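Local coordinates for protein alpha,alpha-trehalose-phosphate synthase (UDP-forming) (Burkholderia multivorans, PDB 5UOF) that belongs to glycosyltransferase family 20 and is built on the two-domain GT-B fold, with a parallel sheet flanked by helices in its C-terminal half, at residues V247-R252 against K349-L354; A357-S362 against V382-P387. One frame throughout, in Å; residues are numbered along the deposited sequence.

Both contacts hold helix 352-361, contact 1 at its N-terminal end and contact 2 at its C-terminal end, their centres about 11 Å apart. Contact 1 lies at the surface, where the turn after helix 239-248 meets the residues that open helix 352-361; an aromatic ring does most of the work, helped by one hydrogen bond to a carboxylate. Contact 2 is partly buried and joins the ends of helices 352-361 and 376-384 through backbone carbonyls, an arginine, a glutamine amide and a sodium ion. The two meet directly: CG2 of V247 packs 3.4 Å from CZ of R360, and Y249 O lies near CB of A357.

Contact 1: residues V247-R252 against K349-L354; sequences VQYGAR and KYERNL. With EDO (1,2-ethanediol), chain O.
The phenol OH of Y249 donates a hydrogen bond to OE1 of E351 at 3.0 Å and meets that oxygen nearly in line with its C-O bond. This joins two segments of the GT-B fold's C-terminal half: a type I beta turn, Y249 to R252, that follows helix 239-248, and the N-terminal end of helix 352-361, where E351 is the N-cap residue. OE1 of E351 lies at the edge of the phenol ring, in its plane, while the carboxylate itself stands 87° to the ring. N353, in the first turn of the helix, sets its CB over the middle of one face, 3.4 Å from the centroid of the Y249 ring and almost on the normal, a close CH-pi contact. R252 folds back over the opposite face: its chain bends at chi2 (-59°), which turns CD, and CZ sits above the rim. The ring is thus sandwiched between a guanidinium and a methylene. NH1 of R252 is 4.2 Å from E351 OE2, too far for a salt bridge, though the opposite charges probably attract. The amide plane of N353 is perpendicular to the phenol ring, and ND2 of N353 reaches CE1 of Y249 at 3.6 Å.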
loop_
_atom_site.group_PDB
_atom_site.type_symbol
_atom_site.label_atom_id
_atom_site.label_comp_id
_atom_site.label_asym_id
_atom_site.label_seq_id
_atom_site.Cartn_x
_atom_site.Cartn_y
_atom_site.Cartn_z
ATOM N N VAL A 247 14.149 -29.669 -23.226
ATOM C CA VAL A 247 14.214 -30.984 -23.864
ATOM C C VAL A 247 15.632 -31.532 -23.817
ATOM O O VAL A 247 15.850 -32.722 -23.561
ATOM C CB VAL A 247 13.702 -30.894 -25.315
ATOM C CG1 VAL A 247 14.054 -32.174 -26.113
ATOM C CG2 VAL A 247 12.197 -30.634 -25.310
ATOM N N GLN A 248 16.617 -30.667 -24.058
ATOM C CA GLN A 248 18.017 -31.086 -24.086
ATOM C C GLN A 248 18.462 -31.655 -22.747
ATOM O O GLN A 248 19.326 -32.544 -22.695
ATOM C CB GLN A 248 18.913 -29.908 -24.467
ATOM C CG GLN A 248 18.955 -29.588 -25.957
ATOM C CD GLN A 248 19.691 -28.289 -26.255
ATOM O OE1 GLN A 248 20.112 -27.572 -25.341
ATOM N NE2 GLN A 248 19.839 -27.976 -27.536
ATOM N N TYR A 249 17.885 -31.158 -21.656
ATOM C CA TYR A 249 18.185 -31.626 -20.309
ATOM C C TYR A 249 17.221 -32.702 -19.824
ATOM O O TYR A 249 17.259 -33.068 -18.647
ATOM C CB TYR A 249 18.173 -30.450 -19.333
ATOM C CG TYR A 249 19.519 -29.784 -19.218
ATOM C CD1 TYR A 249 20.196 -29.354 -20.349
ATOM C CD2 TYR A 249 20.122 -29.614 -17.984
ATOM C CE1 TYR A 249 21.445 -28.754 -20.251
ATOM C CE2 TYR A 249 21.369 -29.018 -17.874
ATOM C CZ TYR A 249 22.023 -28.594 -19.008
ATOM O OH TYR A 249 23.260 -27.996 -18.901
ATOM N N GLY A 250 16.361 -33.224 -20.700
ATOM C CA GLY A 250 15.344 -34.160 -20.254
ATOM C C GLY A 250 15.874 -35.500 -19.785
ATOM O O GLY A 250 15.151 -36.235 -19.104
ATOM N N ALA A 251 17.116 -35.835 -20.130
ATOM C CA ALA A 251 17.695 -37.118 -19.763
ATOM C C ALA A 251 18.706 -37.013 -18.628
ATOM O O ALA A 251 19.307 -38.027 -18.260
ATOM C CB ALA A 251 18.354 -37.767 -20.985
ATOM N N ARG A 252 18.923 -35.816 -18.082
ATOM C CA ARG A 252 19.899 -35.640 -17.012
ATOM C C ARG A 252 19.490 -36.427 -15.773
ATOM O O ARG A 252 18.305 -36.569 -15.471
ATOM C CB ARG A 252 20.033 -34.160 -16.661
ATOM C CG ARG A 252 20.672 -33.347 -17.761
ATOM C CD ARG A 252 22.056 -33.867 -18.081
ATOM N NE ARG A 252 22.719 -32.983 -19.026
ATOM C CZ ARG A 252 23.472 -31.948 -18.670
ATOM N NH1 ARG A 252 23.672 -31.674 -17.385
ATOM N NH2 ARG A 252 24.025 -31.190 -19.603
ATOM N N LYS A 349 20.388 -24.472 -5.003
ATOM C CA LYS A 349 20.579 -23.878 -6.318
ATOM C C LYS A 349 20.702 -24.989 -7.355
ATOM O O LYS A 349 21.525 -25.898 -7.202
ATOM C CB LYS A 349 21.828 -22.993 -6.328
ATOM C CG LYS A 349 22.327 -22.593 -7.714
ATOM C CD LYS A 349 21.417 -21.569 -8.377
ATOM C CE LYS A 349 21.962 -21.140 -9.739
ATOM N NZ LYS A 349 23.292 -20.457 -9.642
ATOM N N TYR A 350 19.886 -24.920 -8.410
ATOM C CA TYR A 350 19.965 -25.866 -9.522
ATOM C C TYR A 350 20.320 -25.137 -10.809
ATOM O O TYR A 350 19.916 -23.989 -11.005
ATOM C CB TYR A 350 18.630 -26.616 -9.715
ATOM C CG TYR A 350 18.289 -27.452 -8.512
ATOM C CD1 TYR A 350 18.819 -28.726 -8.362
ATOM C CD2 TYR A 350 17.466 -26.954 -7.506
ATOM C CE1 TYR A 350 18.532 -29.491 -7.257
ATOM C CE2 TYR A 350 17.175 -27.710 -6.392
ATOM C CZ TYR A 350 17.709 -28.976 -6.275
ATOM O OH TYR A 350 17.444 -29.733 -5.163
ATOM N N GLU A 351 21.083 -25.809 -11.678
ATOM C CA GLU A 351 21.326 -25.311 -13.028
ATOM C C GLU A 351 20.031 -24.852 -13.681
ATOM O O GLU A 351 18.993 -25.505 -13.559
ATOM C CB GLU A 351 21.937 -26.398 -13.906
ATOM C CG GLU A 351 23.397 -26.641 -13.763
ATOM C CD GLU A 351 23.855 -27.625 -14.817
ATOM O OE1 GLU A 351 23.730 -27.307 -16.020
ATOM O OE2 GLU A 351 24.288 -28.732 -14.443
ATOM N N ARG A 352 20.116 -23.740 -14.408
ATOM C CA ARG A 352 18.929 -23.155 -15.014
ATOM C C ARG A 352 18.238 -24.137 -15.947
ATOM O O ARG A 352 17.011 -24.270 -15.916
ATOM C CB ARG A 352 19.310 -21.883 -15.765
ATOM C CG ARG A 352 18.191 -21.275 -16.581
ATOM C CD ARG A 352 18.699 -20.008 -17.247
ATOM N NE ARG A 352 17.749 -19.469 -18.209
ATOM C CZ ARG A 352 16.723 -18.690 -17.886
ATOM N NH1 ARG A 352 16.514 -18.362 -16.614
ATOM N NH2 ARG A 352 15.912 -18.239 -18.834
ATOM N N ASN A 353 19.003 -24.840 -16.780
ATOM C CA ASN A 353 18.366 -25.729 -17.749
ATOM C C ASN A 353 17.733 -26.936 -17.075
ATOM O O ASN A 353 16.763 -27.499 -17.601
ATOM C CB ASN A 353 19.371 -26.164 -18.807
ATOM C CG ASN A 353 19.677 -25.063 -19.789
ATOM O OD1 ASN A 353 19.138 -23.959 -19.683
ATOM N ND2 ASN A 353 20.542 -25.350 -20.752
ATOM N N LEU A 354 18.271 -27.351 -15.924
ATOM C CA LEU A 354 17.613 -28.385 -15.131
ATOM C C LEU A 354 16.246 -27.918 -14.645
ATOM O O LEU A 354 15.267 -28.672 -14.703
ATOM C CB LEU A 354 18.507 -28.773 -13.950
ATOM C CG LEU A 354 18.308 -30.140 -13.301
ATOM C CD1 LEU A 354 18.605 -31.253 -14.299
ATOM C CD2 LEU A 354 19.181 -30.275 -12.064
HETATM C C1 EDO O . 22.189 -28.782 -5.965
HETATM O O1 EDO O . 22.434 -27.701 -5.062
HETATM C C2 EDO O . 22.232 -30.066 -5.154
HETATM O O2 EDO O . 22.927 -31.062 -5.905
#

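Contact 2: residues A357-S362 against V382-P387; sequences AFFRMS and VASQDP. With NA (sodium ion), chain C.
R360 leaves its helix with CG anti to the backbone N (chi1 -171°) and runs extended to NE, whereas Q385 bends at chi2 (-55°), turning its CD back toward helix 352-361. NH1 of R360 donates to S384 O at 2.9 Å, from above the carbonyl plane. The backbone of D386 lies against one face of the guanidinium, CA offset toward the rim; NH2 of R360 forms a long salt bridge with D386 OD2 (3.6 Å), and a water links NE to the same oxygen. D386 OD1 is held by the backbone N of A388. In this GT-B domain, helices 352-361 and 376-384 flank the parallel sheet, and here their C-terminal ends meet around a sodium ion. The metal is coordinated by R360 O at 2.4 Å, S362 O and Q385 OE1 each at 2.3 Å, and two waters. One of these waters also accepts from D386 N. Q385 OE1 accepts from G391 N as well. Q385 NE2 donates to F359 O at 2.9 Å in a fairly straight bond (164°) and also to Y381 O. F359 O takes a second bond from S362 OG, the two donors arriving from opposite faces of its plane. CB of F359 packs 3.7 Å from CB of S384.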
loop_
_atom_site.group_PDB
_atom_site.type_symbol
_atom_site.label_atom_id
_atom_site.label_comp_id
_atom_site.label_asym_id
_atom_site.label_seq_id
_atom_site.Cartn_x
_atom_site.Cartn_y
_atom_site.Cartn_z
ATOM N N ALA A 357 13.801 -28.284 -17.351
ATOM C CA ALA A 357 13.378 -29.677 -17.475
ATOM C C ALA A 357 12.404 -30.066 -16.363
ATOM O O ALA A 357 11.458 -30.829 -16.606
ATOM C CB ALA A 357 14.598 -30.604 -17.487
ATOM N N PHE A 358 12.610 -29.556 -15.140
ATOM C CA PHE A 358 11.629 -29.800 -14.082
ATOM C C PHE A 358 10.292 -29.163 -14.438
ATOM O O PHE A 358 9.231 -29.758 -14.216
ATOM C CB PHE A 358 12.097 -29.238 -12.734
ATOM C CG PHE A 358 13.368 -29.838 -12.196
ATOM C CD1 PHE A 358 13.821 -31.080 -12.597
ATOM C CD2 PHE A 358 14.105 -29.132 -11.248
ATOM C CE1 PHE A 358 15.001 -31.609 -12.068
ATOM C CE2 PHE A 358 15.270 -29.646 -10.720
ATOM C CZ PHE A 358 15.729 -30.881 -11.137
ATOM N N PHE A 359 10.323 -27.922 -14.941
ATOM C CA PHE A 359 9.082 -27.282 -15.363
ATOM C C PHE A 359 8.380 -28.117 -16.423
ATOM O O PHE A 359 7.158 -28.301 -16.380
ATOM C CB PHE A 359 9.355 -25.884 -15.928
ATOM C CG PHE A 359 9.828 -24.874 -14.916
ATOM C CD1 PHE A 359 9.597 -25.046 -13.564
ATOM C CD2 PHE A 359 10.512 -23.739 -15.343
ATOM C CE1 PHE A 359 10.031 -24.092 -12.646
ATOM C CE2 PHE A 359 10.942 -22.789 -14.441
ATOM C CZ PHE A 359 10.712 -22.965 -13.090
ATOM N N ARG A 360 9.133 -28.618 -17.394
ATOM C CA ARG A 360 8.486 -29.359 -18.471
ATOM C C ARG A 360 7.816 -30.623 -17.940
ATOM O O ARG A 360 6.722 -30.982 -18.384
ATOM C CB ARG A 360 9.492 -29.702 -19.568
ATOM C CG ARG A 360 8.838 -30.303 -20.837
ATOM C CD ARG A 360 9.885 -30.365 -21.948
ATOM N NE ARG A 360 9.394 -30.777 -23.274
ATOM C CZ ARG A 360 9.089 -29.936 -24.266
ATOM N NH1 ARG A 360 9.177 -28.622 -24.094
ATOM N NH2 ARG A 360 8.712 -30.410 -25.451
ATOM N N MET A 361 8.453 -31.304 -16.981
ATOM C CA MET A 361 7.917 -32.530 -16.386
ATOM C C MET A 361 6.640 -32.263 -15.609
ATOM O O MET A 361 5.751 -33.118 -15.535
ATOM C CB MET A 361 8.958 -33.147 -15.444
ATOM C CG MET A 361 8.507 -34.397 -14.707
ATOM S SD MET A 361 9.678 -34.992 -13.460
ATOM C CE MET A 361 11.192 -34.276 -14.071
ATOM N N SER A 362 6.553 -31.087 -15.001
ATOM C CA SER A 362 5.471 -30.798 -14.074
ATOM C C SER A 362 4.144 -30.565 -14.797
ATOM O O SER A 362 4.083 -30.301 -15.997
ATOM C CB SER A 362 5.816 -29.572 -13.246
ATOM O OG SER A 362 5.669 -28.419 -14.048
ATOM N N VAL A 382 5.930 -21.402 -18.698
ATOM C CA VAL A 382 5.157 -21.617 -19.923
ATOM C C VAL A 382 6.077 -22.062 -21.052
ATOM O O VAL A 382 5.799 -23.034 -21.768
ATOM C CB VAL A 382 4.392 -20.335 -20.297
ATOM C CG1 VAL A 382 3.738 -20.460 -21.678
ATOM C CG2 VAL A 382 3.349 -20.000 -19.229
ATOM N N ALA A 383 7.196 -21.349 -21.224
ATOM C CA ALA A 383 8.083 -21.645 -22.348
ATOM C C ALA A 383 8.625 -23.069 -22.293
ATOM O O ALA A 383 8.975 -23.643 -23.334
ATOM C CB ALA A 383 9.238 -20.638 -22.373
ATOM N N SER A 384 8.713 -23.653 -21.100
ATOM C CA SER A 384 9.276 -24.988 -20.956
ATOM C C SER A 384 8.307 -26.099 -21.356
ATOM O O SER A 384 8.741 -27.241 -21.527
ATOM C CB SER A 384 9.726 -25.203 -19.502
ATOM O OG SER A 384 10.784 -24.326 -19.151
ATOM N N GLN A 385 7.020 -25.809 -21.508
ATOM C CA GLN A 385 6.042 -26.887 -21.613
ATOM C C GLN A 385 6.072 -27.575 -22.968
ATOM O O GLN A 385 6.351 -26.966 -24.006
ATOM C CB GLN A 385 4.629 -26.357 -21.361
ATOM C CG GLN A 385 4.497 -25.743 -19.974
ATOM C CD GLN A 385 4.919 -26.721 -18.889
ATOM O OE1 GLN A 385 4.399 -27.844 -18.806
ATOM N NE2 GLN A 385 5.891 -26.320 -18.075
ATOM N N ASP A 386 5.751 -28.874 -22.946
ATOM C CA ASP A 386 5.527 -29.612 -24.177
ATOM C C ASP A 386 4.129 -29.247 -24.666
ATOM O O ASP A 386 3.159 -29.483 -23.942
ATOM C CB ASP A 386 5.648 -31.122 -23.923
ATOM C CG ASP A 386 5.603 -31.952 -25.210
ATOM O OD1 ASP A 386 4.917 -31.550 -26.181
ATOM O OD2 ASP A 386 6.267 -33.017 -25.261
ATOM N N PRO A 387 3.978 -28.649 -25.850
ATOM C CA PRO A 387 2.629 -28.264 -26.294
ATOM C C PRO A 387 1.697 -29.442 -26.498
ATOM O O PRO A 387 0.480 -29.229 -26.559
ATOM C CB PRO A 387 2.878 -27.519 -27.615
ATOM C CG PRO A 387 4.204 -28.019 -28.093
ATOM C CD PRO A 387 5.009 -28.315 -26.851
HETATM NA NA NA C . 4.534 -30.095 -18.240
HETATM O O HOH W 1 8.359 -33.361 -23.633
HETATM O O HOH W 2 4.692 -30.559 -20.629
HETATM O O HOH W 3 2.285 -31.250 -18.429
#